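Lmo2470 protein (Listeria monocytogenes EGD-e, PDB 5HL3) is a calcium-binding internalin that interacts with afadin and facilitates basement membrane crossing. Local coordinates at residues N133-S138 / L151-M156; I139-G144 / P164-I169; I158-L163 / L182-D187; D176-Q181 / F196-A201. All coordinates share one frame; numbering follows the deposited sequence.

Interaction 1 of 4, residues N133-S138 / L151-M156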
loop_
_atom_site.group_PDB
_atom_site.type_symbol
_atom_site.label_atom_id
_atom_site.label_comp_id
_atom_site.label_asym_id
_atom_site.label_seq_id
_atom_site.Cartn_x
_atom_site.Cartn_y
_atom_site.Cartn_z
ATOM N N ASN A 133 -3.404 11.599 1.494
ATOM C CA ASN A 133 -2.830 12.936 1.540
ATOM C C ASN A 133 -1.373 12.903 1.094
ATOM O O ASN A 133 -0.632 11.975 1.427
ATOM C CB ASN A 133 -2.996 13.452 2.962
ATOM C CG ASN A 133 -4.462 13.521 3.366
ATOM O OD1 ASN A 133 -5.212 14.303 2.812
ATOM N ND2 ASN A 133 -4.883 12.671 4.301
ATOM N N ASN A 134 -0.984 13.888 0.308
ATOM C CA ASN A 134 0.388 13.920 -0.200
ATOM C C ASN A 134 1.359 14.214 0.946
ATOM O O ASN A 134 1.278 15.269 1.587
ATOM C CB ASN A 134 0.504 15.041 -1.246
ATOM C CG ASN A 134 1.909 15.208 -1.742
ATOM O OD1 ASN A 134 2.546 14.246 -2.086
ATOM N ND2 ASN A 134 2.424 16.421 -1.695
ATOM N N LEU A 135 2.290 13.318 1.199
ATOM C CA LEU A 135 3.268 13.532 2.259
ATOM C C LEU A 135 4.239 14.658 1.875
ATOM O O LEU A 135 4.759 14.688 0.766
ATOM C CB LEU A 135 4.053 12.258 2.565
ATOM C CG LEU A 135 5.021 12.352 3.733
ATOM C CD1 LEU A 135 4.250 12.404 5.018
ATOM C CD2 LEU A 135 5.980 11.179 3.734
ATOM N N ILE A 136 4.459 15.600 2.803
ATOM C CA ILE A 136 5.475 16.626 2.662
ATOM C C ILE A 136 6.745 16.080 3.315
ATOM O O ILE A 136 6.731 15.741 4.494
ATOM C CB ILE A 136 5.048 17.889 3.398
ATOM C CG1 ILE A 136 3.743 18.438 2.849
ATOM C CG2 ILE A 136 6.143 18.955 3.271
ATOM C CD1 ILE A 136 3.148 19.493 3.751
ATOM N N GLY A 137 7.810 15.944 2.541
ATOM C CA GLY A 137 9.070 15.426 3.077
ATOM C C GLY A 137 9.081 13.918 3.226
ATOM O O GLY A 137 8.548 13.195 2.394
ATOM N N SER A 138 9.770 13.443 4.254
ATOM C CA SER A 138 9.974 12.006 4.490
ATOM C C SER A 138 9.249 11.525 5.727
ATOM O O SER A 138 8.824 12.311 6.573
ATOM C CB SER A 138 11.470 11.716 4.666
ATOM O OG SER A 138 12.189 12.019 3.496
ATOM N N LEU A 151 0.536 1.702 11.190
ATOM C CA LEU A 151 0.876 2.875 10.410
ATOM C C LEU A 151 0.203 2.764 9.037
ATOM O O LEU A 151 0.569 1.882 8.241
ATOM C CB LEU A 151 2.393 2.995 10.323
ATOM C CG LEU A 151 2.972 4.226 9.684
ATOM C CD1 LEU A 151 2.465 5.506 10.333
ATOM C CD2 LEU A 151 4.495 4.147 9.751
ATOM N N TYR A 152 -0.793 3.619 8.786
ATOM C CA TYR A 152 -1.577 3.621 7.541
ATOM C C TYR A 152 -1.163 4.839 6.734
ATOM O O TYR A 152 -1.535 5.986 7.078
ATOM C CB TYR A 152 -3.055 3.624 7.860
ATOM C CG TYR A 152 -3.512 2.359 8.561
ATOM C CD1 TYR A 152 -3.769 1.195 7.851
ATOM C CD2 TYR A 152 -3.707 2.331 9.959
ATOM C CE1 TYR A 152 -4.183 0.055 8.515
ATOM C CE2 TYR A 152 -4.128 1.188 10.591
ATOM C CZ TYR A 152 -4.352 0.059 9.876
ATOM O OH TYR A 152 -4.761 -1.103 10.565
HETATM N N MSE A 153 -0.432 4.600 5.634
HETATM C CA MSE A 153 0.171 5.658 4.827
HETATM C C MSE A 153 -0.012 5.340 3.353
HETATM O O MSE A 153 0.928 5.425 2.566
HETATM C CB MSE A 153 1.650 5.785 5.177
HETATM C CG MSE A 153 1.928 5.984 6.671
HETATM SE SE MSE A 153 1.447 7.765 7.351
HETATM C CE MSE A 153 3.054 8.652 6.691
ATOM N N SER A 154 -1.219 4.972 2.973
ATOM C CA SER A 154 -1.540 4.612 1.580
ATOM C C SER A 154 -1.819 5.860 0.752
ATOM O O SER A 154 -2.420 6.811 1.269
ATOM C CB SER A 154 -2.771 3.714 1.579
ATOM O OG SER A 154 -3.155 3.397 0.261
ATOM N N GLU A 155 -1.399 5.874 -0.515
ATOM C CA GLU A 155 -1.719 6.991 -1.443
ATOM C C GLU A 155 -1.243 8.324 -0.897
ATOM O O GLU A 155 -2.032 9.253 -0.663
ATOM C CB GLU A 155 -3.210 7.047 -1.803
ATOM C CG GLU A 155 -3.422 7.881 -3.059
ATOM C CD GLU A 155 -4.839 7.995 -3.484
ATOM O OE1 GLU A 155 -5.696 8.385 -2.675
ATOM O OE2 GLU A 155 -5.106 7.751 -4.679
HETATM N N MSE A 156 0.071 8.442 -0.775
HETATM C CA MSE A 156 0.694 9.658 -0.264
HETATM C C MSE A 156 1.873 10.115 -1.079
HETATM O O MSE A 156 2.601 10.997 -0.648
HETATM C CB MSE A 156 1.167 9.465 1.199
HETATM C CG MSE A 156 0.021 9.079 2.150
HETATM SE SE MSE A 156 0.580 9.131 4.023
HETATM C CE MSE A 156 0.522 11.062 4.249
HETATM O O HOH W 1 4.803 12.664 -1.097
#

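Interaction 2 of 4, residues I139-G144 / P164-I169. With CA (calcium ion), chain F.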
loop_
_atom_site.group_PDB
_atom_site.type_symbol
_atom_site.label_atom_id
_atom_site.label_comp_id
_atom_site.label_asym_id
_atom_site.label_seq_id
_atom_site.Cartn_x
_atom_site.Cartn_y
_atom_site.Cartn_z
ATOM N N ILE A 139 9.062 10.224 5.812
ATOM C CA ILE A 139 8.574 9.608 7.038
ATOM C C ILE A 139 9.768 9.599 7.994
ATOM O O ILE A 139 10.826 9.068 7.640
ATOM C CB ILE A 139 8.123 8.135 6.830
ATOM C CG1 ILE A 139 7.039 8.045 5.740
ATOM C CG2 ILE A 139 7.622 7.507 8.155
ATOM C CD1 ILE A 139 6.730 6.620 5.323
ATOM N N PRO A 140 9.628 10.175 9.202
ATOM C CA PRO A 140 10.773 10.156 10.140
ATOM C C PRO A 140 11.106 8.763 10.649
ATOM O O PRO A 140 10.221 7.883 10.722
ATOM C CB PRO A 140 10.299 11.027 11.318
ATOM C CG PRO A 140 8.882 11.232 11.148
ATOM C CD PRO A 140 8.454 10.877 9.762
ATOM N N ASP A 141 12.383 8.553 11.015
ATOM C CA ASP A 141 12.770 7.344 11.732
ATOM C C ASP A 141 12.389 7.654 13.205
ATOM O O ASP A 141 13.193 8.130 13.977
ATOM C CB ASP A 141 14.256 7.062 11.546
ATOM C CG ASP A 141 14.690 5.738 12.137
ATOM O OD1 ASP A 141 13.832 4.893 12.460
ATOM O OD2 ASP A 141 15.926 5.558 12.297
ATOM N N PHE A 142 11.135 7.371 13.532
ATOM C CA PHE A 142 10.537 7.805 14.800
ATOM C C PHE A 142 11.393 7.479 15.999
ATOM O O PHE A 142 11.847 6.347 16.141
ATOM C CB PHE A 142 9.188 7.134 15.035
ATOM C CG PHE A 142 8.249 7.207 13.861
ATOM C CD1 PHE A 142 7.588 8.397 13.525
ATOM C CD2 PHE A 142 8.009 6.064 13.092
ATOM C CE1 PHE A 142 6.742 8.421 12.437
ATOM C CE2 PHE A 142 7.142 6.083 12.035
ATOM C CZ PHE A 142 6.517 7.258 11.714
ATOM N N THR A 143 11.552 8.445 16.889
ATOM C CA THR A 143 12.319 8.238 18.128
ATOM C C THR A 143 11.488 8.415 19.370
ATOM O O THR A 143 11.996 8.150 20.446
ATOM C CB THR A 143 13.520 9.210 18.221
ATOM O OG1 THR A 143 13.035 10.551 18.112
ATOM C CG2 THR A 143 14.574 8.938 17.151
ATOM N N GLY A 144 10.237 8.868 19.249
ATOM C CA GLY A 144 9.404 9.186 20.440
ATOM C C GLY A 144 8.116 8.395 20.604
ATOM O O GLY A 144 7.278 8.737 21.469
ATOM N N PRO A 164 12.318 5.155 5.844
ATOM C CA PRO A 164 13.480 4.605 6.554
ATOM C C PRO A 164 13.326 3.153 6.974
ATOM O O PRO A 164 12.243 2.610 6.972
ATOM C CB PRO A 164 13.596 5.497 7.785
ATOM C CG PRO A 164 12.258 6.000 8.021
ATOM C CD PRO A 164 11.504 6.011 6.705
ATOM N N ASN A 165 14.444 2.526 7.323
ATOM C CA ASN A 165 14.457 1.184 7.857
ATOM C C ASN A 165 14.279 1.347 9.362
ATOM O O ASN A 165 15.225 1.358 10.142
ATOM C CB ASN A 165 15.776 0.505 7.463
ATOM C CG ASN A 165 15.717 -0.989 7.625
ATOM O OD1 ASN A 165 15.049 -1.502 8.500
ATOM N ND2 ASN A 165 16.406 -1.700 6.761
ATOM N N PHE A 166 13.012 1.480 9.755
ATOM C CA PHE A 166 12.651 1.946 11.123
ATOM C C PHE A 166 13.412 1.290 12.260
ATOM O O PHE A 166 13.332 0.086 12.447
ATOM C CB PHE A 166 11.161 1.750 11.389
ATOM C CG PHE A 166 10.259 2.438 10.412
ATOM C CD1 PHE A 166 10.063 3.810 10.477
ATOM C CD2 PHE A 166 9.562 1.709 9.456
ATOM C CE1 PHE A 166 9.208 4.458 9.592
ATOM C CE2 PHE A 166 8.694 2.367 8.571
ATOM C CZ PHE A 166 8.525 3.735 8.643
ATOM N N ASN A 167 14.084 2.101 13.084
ATOM C CA ASN A 167 14.891 1.559 14.174
ATOM C C ASN A 167 14.254 1.443 15.538
ATOM O O ASN A 167 14.705 0.652 16.330
ATOM C CB ASN A 167 16.168 2.405 14.323
ATOM C CG ASN A 167 17.154 2.146 13.207
ATOM O OD1 ASN A 167 17.752 1.093 13.170
ATOM N ND2 ASN A 167 17.269 3.068 12.248
ATOM N N ASN A 168 13.216 2.221 15.806
ATOM C CA ASN A 168 12.755 2.396 17.200
ATOM C C ASN A 168 11.266 2.190 17.414
ATOM O O ASN A 168 10.687 2.758 18.360
ATOM C CB ASN A 168 13.152 3.795 17.685
ATOM C CG ASN A 168 14.557 4.193 17.268
ATOM O OD1 ASN A 168 15.537 3.563 17.674
ATOM N ND2 ASN A 168 14.662 5.238 16.468
ATOM N N ILE A 169 10.629 1.413 16.548
ATOM C CA ILE A 169 9.204 1.056 16.692
ATOM C C ILE A 169 9.059 -0.473 16.698
ATOM O O ILE A 169 8.441 -1.079 15.809
ATOM C CB ILE A 169 8.300 1.750 15.650
ATOM C CG1 ILE A 169 8.786 1.526 14.214
ATOM C CG2 ILE A 169 8.211 3.258 15.960
ATOM C CD1 ILE A 169 7.817 1.985 13.154
HETATM CA CA CA F . 18.626 -1.006 12.534
HETATM O O HOH W 2 11.819 4.203 14.240
HETATM O O HOH W 3 17.050 6.054 14.964
HETATM O O HOH W 4 9.894 5.637 18.507
HETATM O O HOH W 5 17.490 -0.268 10.499
HETATM O O HOH W 6 20.707 0.167 12.043
HETATM O O HOH W 7 19.351 -0.547 14.864
#

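Interaction 3 of 4, residues I158-L163 / L182-D187. With CA (calcium ion), chain E.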
loop_
_atom_site.group_PDB
_atom_site.type_symbol
_atom_site.label_atom_id
_atom_site.label_comp_id
_atom_site.label_asym_id
_atom_site.label_seq_id
_atom_site.Cartn_x
_atom_site.Cartn_y
_atom_site.Cartn_z
ATOM N N ILE A 158 4.643 8.485 -1.697
ATOM C CA ILE A 158 5.863 8.144 -1.003
ATOM C C ILE A 158 6.803 7.402 -1.958
ATOM O O ILE A 158 6.398 6.436 -2.603
ATOM C CB ILE A 158 5.560 7.289 0.232
ATOM C CG1 ILE A 158 4.769 8.146 1.226
ATOM C CG2 ILE A 158 6.865 6.804 0.888
ATOM C CD1 ILE A 158 4.125 7.381 2.356
ATOM N N THR A 159 8.045 7.883 -2.045
ATOM C CA THR A 159 9.120 7.227 -2.813
ATOM C C THR A 159 10.079 6.550 -1.834
ATOM O O THR A 159 10.059 6.818 -0.616
ATOM C CB THR A 159 9.832 8.203 -3.770
ATOM O OG1 THR A 159 10.139 9.415 -3.067
ATOM C CG2 THR A 159 8.910 8.522 -4.952
ATOM N N SER A 160 10.939 5.674 -2.343
ATOM C CA SER A 160 11.796 4.865 -1.467
ATOM C C SER A 160 12.815 5.679 -0.650
ATOM O O SER A 160 13.179 5.285 0.459
ATOM C CB SER A 160 12.458 3.747 -2.269
ATOM O OG SER A 160 11.464 2.890 -2.797
ATOM N N ASP A 161 13.206 6.843 -1.157
ATOM C CA ASP A 161 14.111 7.720 -0.419
ATOM C C ASP A 161 13.444 8.365 0.818
ATOM O O ASP A 161 14.116 8.962 1.643
ATOM C CB ASP A 161 14.662 8.825 -1.342
ATOM C CG ASP A 161 13.549 9.724 -1.905
ATOM O OD1 ASP A 161 12.614 9.182 -2.482
ATOM O OD2 ASP A 161 13.568 10.971 -1.765
ATOM N N GLU A 162 12.124 8.225 0.930
ATOM C CA GLU A 162 11.336 8.837 2.012
ATOM C C GLU A 162 10.933 7.842 3.089
ATOM O O GLU A 162 10.267 8.220 4.060
ATOM C CB GLU A 162 10.069 9.478 1.390
ATOM C CG GLU A 162 10.380 10.666 0.477
ATOM C CD GLU A 162 9.233 11.147 -0.403
ATOM O OE1 GLU A 162 8.187 10.461 -0.469
ATOM O OE2 GLU A 162 9.432 12.206 -1.062
ATOM N N LEU A 163 11.359 6.583 2.952
ATOM C CA LEU A 163 10.949 5.481 3.840
ATOM C C LEU A 163 12.153 4.870 4.558
ATOM O O LEU A 163 12.963 4.156 3.930
ATOM C CB LEU A 163 10.237 4.402 3.014
ATOM C CG LEU A 163 9.845 3.115 3.743
ATOM C CD1 LEU A 163 8.909 3.367 4.865
ATOM C CD2 LEU A 163 9.262 2.142 2.750
ATOM N N LEU A 182 6.926 3.462 -4.477
ATOM C CA LEU A 182 8.122 2.758 -3.996
ATOM C C LEU A 182 8.702 1.904 -5.107
ATOM O O LEU A 182 7.999 1.108 -5.730
ATOM C CB LEU A 182 7.761 1.868 -2.813
ATOM C CG LEU A 182 7.257 2.591 -1.562
ATOM C CD1 LEU A 182 6.697 1.579 -0.586
ATOM C CD2 LEU A 182 8.376 3.410 -0.919
ATOM N N THR A 183 9.995 2.058 -5.323
ATOM C CA THR A 183 10.753 1.250 -6.289
ATOM C C THR A 183 11.531 0.143 -5.584
ATOM O O THR A 183 11.801 -0.908 -6.185
ATOM C CB THR A 183 11.719 2.108 -7.129
ATOM O OG1 THR A 183 12.478 2.953 -6.256
ATOM C CG2 THR A 183 10.943 2.963 -8.111
ATOM N N THR A 184 11.894 0.376 -4.328
ATOM C CA THR A 184 12.494 -0.619 -3.450
ATOM C C THR A 184 11.792 -0.550 -2.096
ATOM O O THR A 184 11.181 0.474 -1.727
ATOM C CB THR A 184 14.010 -0.410 -3.225
ATOM O OG1 THR A 184 14.273 0.884 -2.685
ATOM C CG2 THR A 184 14.791 -0.566 -4.556
ATOM N N ILE A 185 11.903 -1.631 -1.338
ATOM C CA ILE A 185 11.409 -1.687 0.045
ATOM C C ILE A 185 12.594 -2.096 0.936
ATOM O O ILE A 185 13.401 -2.951 0.542
ATOM C CB ILE A 185 10.215 -2.683 0.133
ATOM C CG1 ILE A 185 9.538 -2.615 1.490
ATOM C CG2 ILE A 185 10.585 -4.098 -0.189
ATOM C CD1 ILE A 185 8.672 -1.403 1.726
ATOM N N PRO A 186 12.744 -1.487 2.118
ATOM C CA PRO A 186 13.865 -1.888 2.962
ATOM C C PRO A 186 13.829 -3.348 3.406
ATOM O O PRO A 186 12.747 -3.922 3.564
ATOM C CB PRO A 186 13.691 -0.991 4.201
ATOM C CG PRO A 186 13.017 0.229 3.667
ATOM C CD PRO A 186 12.054 -0.303 2.661
ATOM N N ASP A 187 15.016 -3.919 3.636
ATOM C CA ASP A 187 15.111 -5.235 4.274
ATOM C C ASP A 187 14.966 -4.942 5.784
ATOM O O ASP A 187 15.950 -4.831 6.528
ATOM C CB ASP A 187 16.446 -5.889 3.934
ATOM C CG ASP A 187 16.492 -7.353 4.312
ATOM O OD1 ASP A 187 15.528 -7.827 4.934
ATOM O OD2 ASP A 187 17.501 -8.004 3.968
HETATM CA CA CA E . 6.974 12.154 -1.803
HETATM O O HOH W 8 8.241 11.477 -3.712
HETATM O O HOH W 9 10.871 5.181 -5.205
HETATM O O HOH W 10 6.924 14.153 -2.942
HETATM O O HOH W 11 7.260 13.702 0.041
HETATM O O HOH W 1 4.803 12.664 -1.097
#

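Interaction 4 of 4, residues D176-Q181 / F196-A201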
loop_
_atom_site.group_PDB
_atom_site.type_symbol
_atom_site.label_atom_id
_atom_site.label_comp_id
_atom_site.label_asym_id
_atom_site.label_seq_id
_atom_site.Cartn_x
_atom_site.Cartn_y
_atom_site.Cartn_z
ATOM N N ASP A 176 0.789 -0.196 6.100
ATOM C CA ASP A 176 0.092 -0.048 4.819
ATOM C C ASP A 176 0.750 1.075 4.042
ATOM O O ASP A 176 0.600 2.244 4.394
ATOM C CB ASP A 176 -1.403 0.214 5.014
ATOM C CG ASP A 176 -2.167 0.403 3.705
ATOM O OD1 ASP A 176 -1.590 0.251 2.605
ATOM O OD2 ASP A 176 -3.383 0.728 3.797
ATOM N N LEU A 177 1.489 0.713 2.992
ATOM C CA LEU A 177 2.187 1.651 2.098
ATOM C C LEU A 177 1.658 1.472 0.662
ATOM O O LEU A 177 2.387 1.776 -0.317
ATOM C CB LEU A 177 3.696 1.439 2.164
ATOM C CG LEU A 177 4.343 1.946 3.454
ATOM C CD1 LEU A 177 5.703 1.299 3.654
ATOM C CD2 LEU A 177 4.410 3.463 3.448
ATOM N N SER A 178 0.412 1.006 0.539
ATOM C CA SER A 178 -0.149 0.764 -0.786
ATOM C C SER A 178 -0.313 2.080 -1.545
ATOM O O SER A 178 -0.409 3.134 -0.962
ATOM C CB SER A 178 -1.474 0.033 -0.696
ATOM O OG SER A 178 -2.412 0.768 0.082
ATOM N N SER A 179 -0.429 1.982 -2.864
ATOM C CA SER A 179 -0.683 3.130 -3.727
ATOM C C SER A 179 0.314 4.246 -3.555
ATOM O O SER A 179 -0.062 5.419 -3.531
ATOM C CB SER A 179 -2.133 3.657 -3.541
ATOM O OG SER A 179 -3.044 2.709 -4.080
ATOM N N ASN A 180 1.593 3.903 -3.542
ATOM C CA ASN A 180 2.690 4.884 -3.487
ATOM C C ASN A 180 3.585 4.680 -4.695
ATOM O O ASN A 180 3.153 4.091 -5.678
ATOM C CB ASN A 180 3.395 4.819 -2.118
ATOM C CG ASN A 180 2.601 5.500 -1.029
ATOM O OD1 ASN A 180 2.326 6.705 -1.127
ATOM N ND2 ASN A 180 2.218 4.752 -0.013
ATOM N N GLN A 181 4.801 5.223 -4.643
ATOM C CA GLN A 181 5.744 5.150 -5.771
ATOM C C GLN A 181 7.038 4.472 -5.320
ATOM O O GLN A 181 8.128 4.838 -5.757
ATOM C CB GLN A 181 6.004 6.564 -6.333
ATOM C CG GLN A 181 4.727 7.166 -6.909
ATOM C CD GLN A 181 4.867 8.418 -7.796
ATOM O OE1 GLN A 181 3.847 8.928 -8.301
ATOM N NE2 GLN A 181 6.068 8.887 -8.013
ATOM N N PHE A 196 1.384 -7.701 8.906
ATOM C CA PHE A 196 0.679 -7.287 7.672
ATOM C C PHE A 196 1.476 -6.199 6.976
ATOM O O PHE A 196 1.741 -5.150 7.563
ATOM C CB PHE A 196 -0.720 -6.758 8.067
ATOM C CG PHE A 196 -1.531 -7.749 8.893
ATOM C CD1 PHE A 196 -2.175 -8.841 8.309
ATOM C CD2 PHE A 196 -1.647 -7.584 10.255
ATOM C CE1 PHE A 196 -2.899 -9.716 9.081
ATOM C CE2 PHE A 196 -2.387 -8.451 11.030
ATOM C CZ PHE A 196 -2.998 -9.531 10.440
ATOM N N LEU A 197 1.889 -6.458 5.742
ATOM C CA LEU A 197 2.656 -5.505 4.938
ATOM C C LEU A 197 1.956 -5.355 3.592
ATOM O O LEU A 197 1.961 -6.292 2.766
ATOM C CB LEU A 197 4.089 -5.972 4.772
ATOM C CG LEU A 197 5.060 -5.086 3.977
ATOM C CD1 LEU A 197 5.029 -3.657 4.500
ATOM C CD2 LEU A 197 6.456 -5.650 4.011
ATOM N N ASP A 198 1.297 -4.215 3.397
ATOM C CA ASP A 198 0.544 -3.945 2.147
ATOM C C ASP A 198 1.348 -3.010 1.264
ATOM O O ASP A 198 1.541 -1.842 1.593
ATOM C CB ASP A 198 -0.849 -3.369 2.447
ATOM C CG ASP A 198 -1.779 -3.434 1.245
ATOM O OD1 ASP A 198 -1.281 -3.658 0.121
ATOM O OD2 ASP A 198 -3.018 -3.246 1.406
ATOM N N LEU A 199 1.791 -3.535 0.134
ATOM C CA LEU A 199 2.616 -2.787 -0.855
ATOM C C LEU A 199 1.954 -2.790 -2.220
ATOM O O LEU A 199 2.616 -2.521 -3.218
ATOM C CB LEU A 199 4.002 -3.381 -0.907
ATOM C CG LEU A 199 4.791 -3.323 0.396
ATOM C CD1 LEU A 199 6.073 -4.102 0.305
ATOM C CD2 LEU A 199 5.074 -1.895 0.767
ATOM N N ASN A 200 0.656 -3.065 -2.281
ATOM C CA ASN A 200 -0.008 -3.107 -3.579
ATOM C C ASN A 200 0.057 -1.762 -4.283
ATOM O O ASN A 200 0.069 -0.724 -3.638
ATOM C CB ASN A 200 -1.422 -3.675 -3.476
ATOM C CG ASN A 200 -2.492 -2.656 -3.123
ATOM O OD1 ASN A 200 -2.995 -1.935 -4.006
ATOM N ND2 ASN A 200 -2.944 -2.703 -1.896
ATOM N N ALA A 201 0.101 -1.777 -5.608
ATOM C CA ALA A 201 0.092 -0.522 -6.412
ATOM C C ALA A 201 1.290 0.381 -6.111
ATOM O O ALA A 201 1.174 1.580 -5.880
ATOM C CB ALA A 201 -1.243 0.218 -6.303
HETATM O O HOH W 12 -4.784 -0.342 -0.815
HETATM O O HOH W 13 -4.171 0.430 -3.418
#

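Interaction 1 of 4, residues N133-S138 / L151-M156
Met156 O is approached from two directions at once: Leu135 N donates a nearly straight hydrogen bond to it (3.0 Å, 170° at the hydrogen), and a water lies 2.8 Å away. The same water is 2.8 Å from Leu135 O, so it sits across the backbone bond; its two protons have to be divided among more acceptors than they can serve. This water also belongs to the coordination sphere of a calcium ion held by Glu162 and Leu157, and the backbone junction is thereby tied to the metal.

On the Asn133 side, the selenomethionine side chain of Met156 wraps round Asn133 O. It leaves with CG anti to its own carbonyl carbon and bends at the selenium (chi3 77°), which brings CG to 3.1 Å and CE to 3.2 Å from Asn133 O, while the Met156 CA-H contributes a weak contact to the same oxygen. Having turned back, Met156 CE also lies 4.0 Å from Leu135 CD1, so the side chain covers a carbonyl and a leucine branch together.

The arrangement illustrates how one leucine-rich repeat coil stacks on the next. Asn133 occupies the asparagine position of the LxLxxN consensus, where Met156 stands in the following coil. True to type, Asn133 turns its ND2 inward to Met130 O and Ala104 O. Beside Met156, the job of binding its backbone falls to Asn180 of the next coil, whose OD1 takes the N-H of Met156 and whose ND2 reaches Met153 O. Asn134 ND2 is held by Asn113, within the small parallel sheet of strands 113-114 and 134-135.

Interaction 2 of 4, residues I139-G144 / P164-I169
Asp141 and Thr143 run alongside Phe166 and Asn168 in the same direction, with the CA atoms of Asp141 and Phe166 5.4 Å apart, and the two irregular strips are joined through side chains and waters. Each contains an inverse gamma turn, centred on Asp141 in one and on Asn165 in the other.

With CG anti to its backbone N (chi1 -174°), Asp141 offers both oxygens to Asn167. OD1 accepts Asn167 N on its syn lone pair (2.9 Å, 172°), and OD2 accepts Asn167 ND2 at 2.8 Å. The amide is thus fixed in rotation, its OD1 turned to a calcium ion at 2.4 Å. Gln189, Asn190 and three waters complete that site, which makes Asp141 a second-shell residue that positions a first-shell ligand.

Asn168 makes another link, its ND2 donating to Phe142 O at 3.0 Å from above the carbonyl plane. A water nearby donates to Asp141 OD1 and Phe142 O and accepts from Asn168 N, stitching the backbones together.

Inward, the rings of Phe142 and Phe166 point the same way and lie within 7° of parallel, yet are slid so far apart (centroids 5.6 Å) that they barely overlap; Phe142 CE2 to Phe166 CE1 is 3.6 Å. Pro140 O sits over the centre of the Phe142 ring, while Ile139 CG2 meets the edge of Phe166. Pro164 CD lies 3.3 Å from Ile139 O, and its ring packs beside Asp141 CB.

These loops form successive turns of the solenoid, one between strands 134-135 and 150-152, the other between 150-152 and 174-176.

Interaction 3 of 4, residues I158-L163 / L182-D187
Ser160 OG sits in a bend of the 182-187 backbone and works in both directions. It donates to Thr184 O at 2.7 Å, in the carbonyl plane and on a lone pair, and accepts from Thr183 N at 3.0 Å through a markedly bent bond (136°). With OG anti to its own carbonyl carbon, the hydroxyl is aimed across the gap between the coils. A water alongside accepts from Ser160 N and lies 2.9 Å from Thr183 OG1, doubling the polar link.

On the buried side the contact is aliphatic. Leu182 CD2 touches both Ile158 CG2 and Leu163 CD2, the latter 4.0 Å away, while Leu163 CD2 presses against Ile185 CD1 and Pro186 CD, each at 3.7 Å. One methyl branch of Leu163 thereby touches three residues of the next coil.

Both segments belong to the part of a leucine-rich repeat that follows the concave strand and its asparagine position and leads to the convex side; in 158-163 this path includes a short 3-10 segment, residues 160-162. Its opening turn is set by Glu162 N bonding to Thr159 O.

The next shell is ionic. Glu162 holds a calcium ion with both oxygens, OE1 at 2.5 Å and OE2 in a bidentate grip, joined by Leu157 O and four waters. Thr159 N also donates to Glu162 OE1 (3.0 Å), reaching it from above the carboxylate plane, while Thr159 OG1 accepts a hydrogen bond from one of the metal's waters and donates one to Asp161 OD1. Further out, Asn180 OD1 accepts from Ile158 N, and Asn202 OD1 does the same for Leu182 N in the following coil.

Interaction 4 of 4, residues D176-Q181 / F196-A201
Asp176 and Asp198 both carry CG anti to the backbone N (chi1 179° and -164°), which sends their carboxylates side by side in the same direction with planes only 11° apart. Each then folds back on its own segment in an Asx turn. Asp176 OD1 takes Ser178 N at 3.0 Å and, on its syn lone pair, Ser178 OG at 2.7 Å; Asp198 OD1 takes Asn200 N at 3.1 Å and Asn200 ND2 at 2.8 Å, both from the same face of the carboxylate.

Within the backbone, Asp176 and Asp198 form a parallel bridge. Leu177 N donates to Asp198 O (2.9 Å), and past the strand ends Ser179 N donates to Asn200 O at the same length. Ser178 CB packs against Asn200 ND2, and on the buried side Leu177 CB rests on Leu199 CD2 (3.9 Å). One water donates to Ser178 OG and accepts from Asn200 ND2; another joins Ser179 OG to Asn200 OD1.

Strands 174-176 and 196-198 are adjacent in the concave parallel sheet of the leucine-rich repeats. Asn180, at the LxLxxN asparagine position, gives ND2 to Leu177 O from well above the carbonyl plane, and the same amide also reaches the preceding coil.

Like charges come close where Asp176 OD1 lies 4.0 Å from Asp198 OD2; the two donors on each OD1 would help to keep both aspartates ionised.

Taken together, the four contacts sample one neighbourhood of the solenoid, where four successive coils are stitched together in three steps. Interactions 1 and 4 lie about 11 Å apart between centres and reach the same parallel sheet, the first ending beside strand 150-152 and the other joining strands 174-176 and 196-198. Interaction 3 follows the turns leaving that sheet, and interaction 2 lies at the far side, about 18 Å from interaction 4 by centres. Along the chain interaction 1 closes before 3 and 4 open, whereas 2 crosses both 1 and 3, and 3 crosses 4: the alternation expected when each coil pairs with the next. Interactions 1 and 3 share one calcium-bound water, consistent with a link between the calcium site and coil stacking.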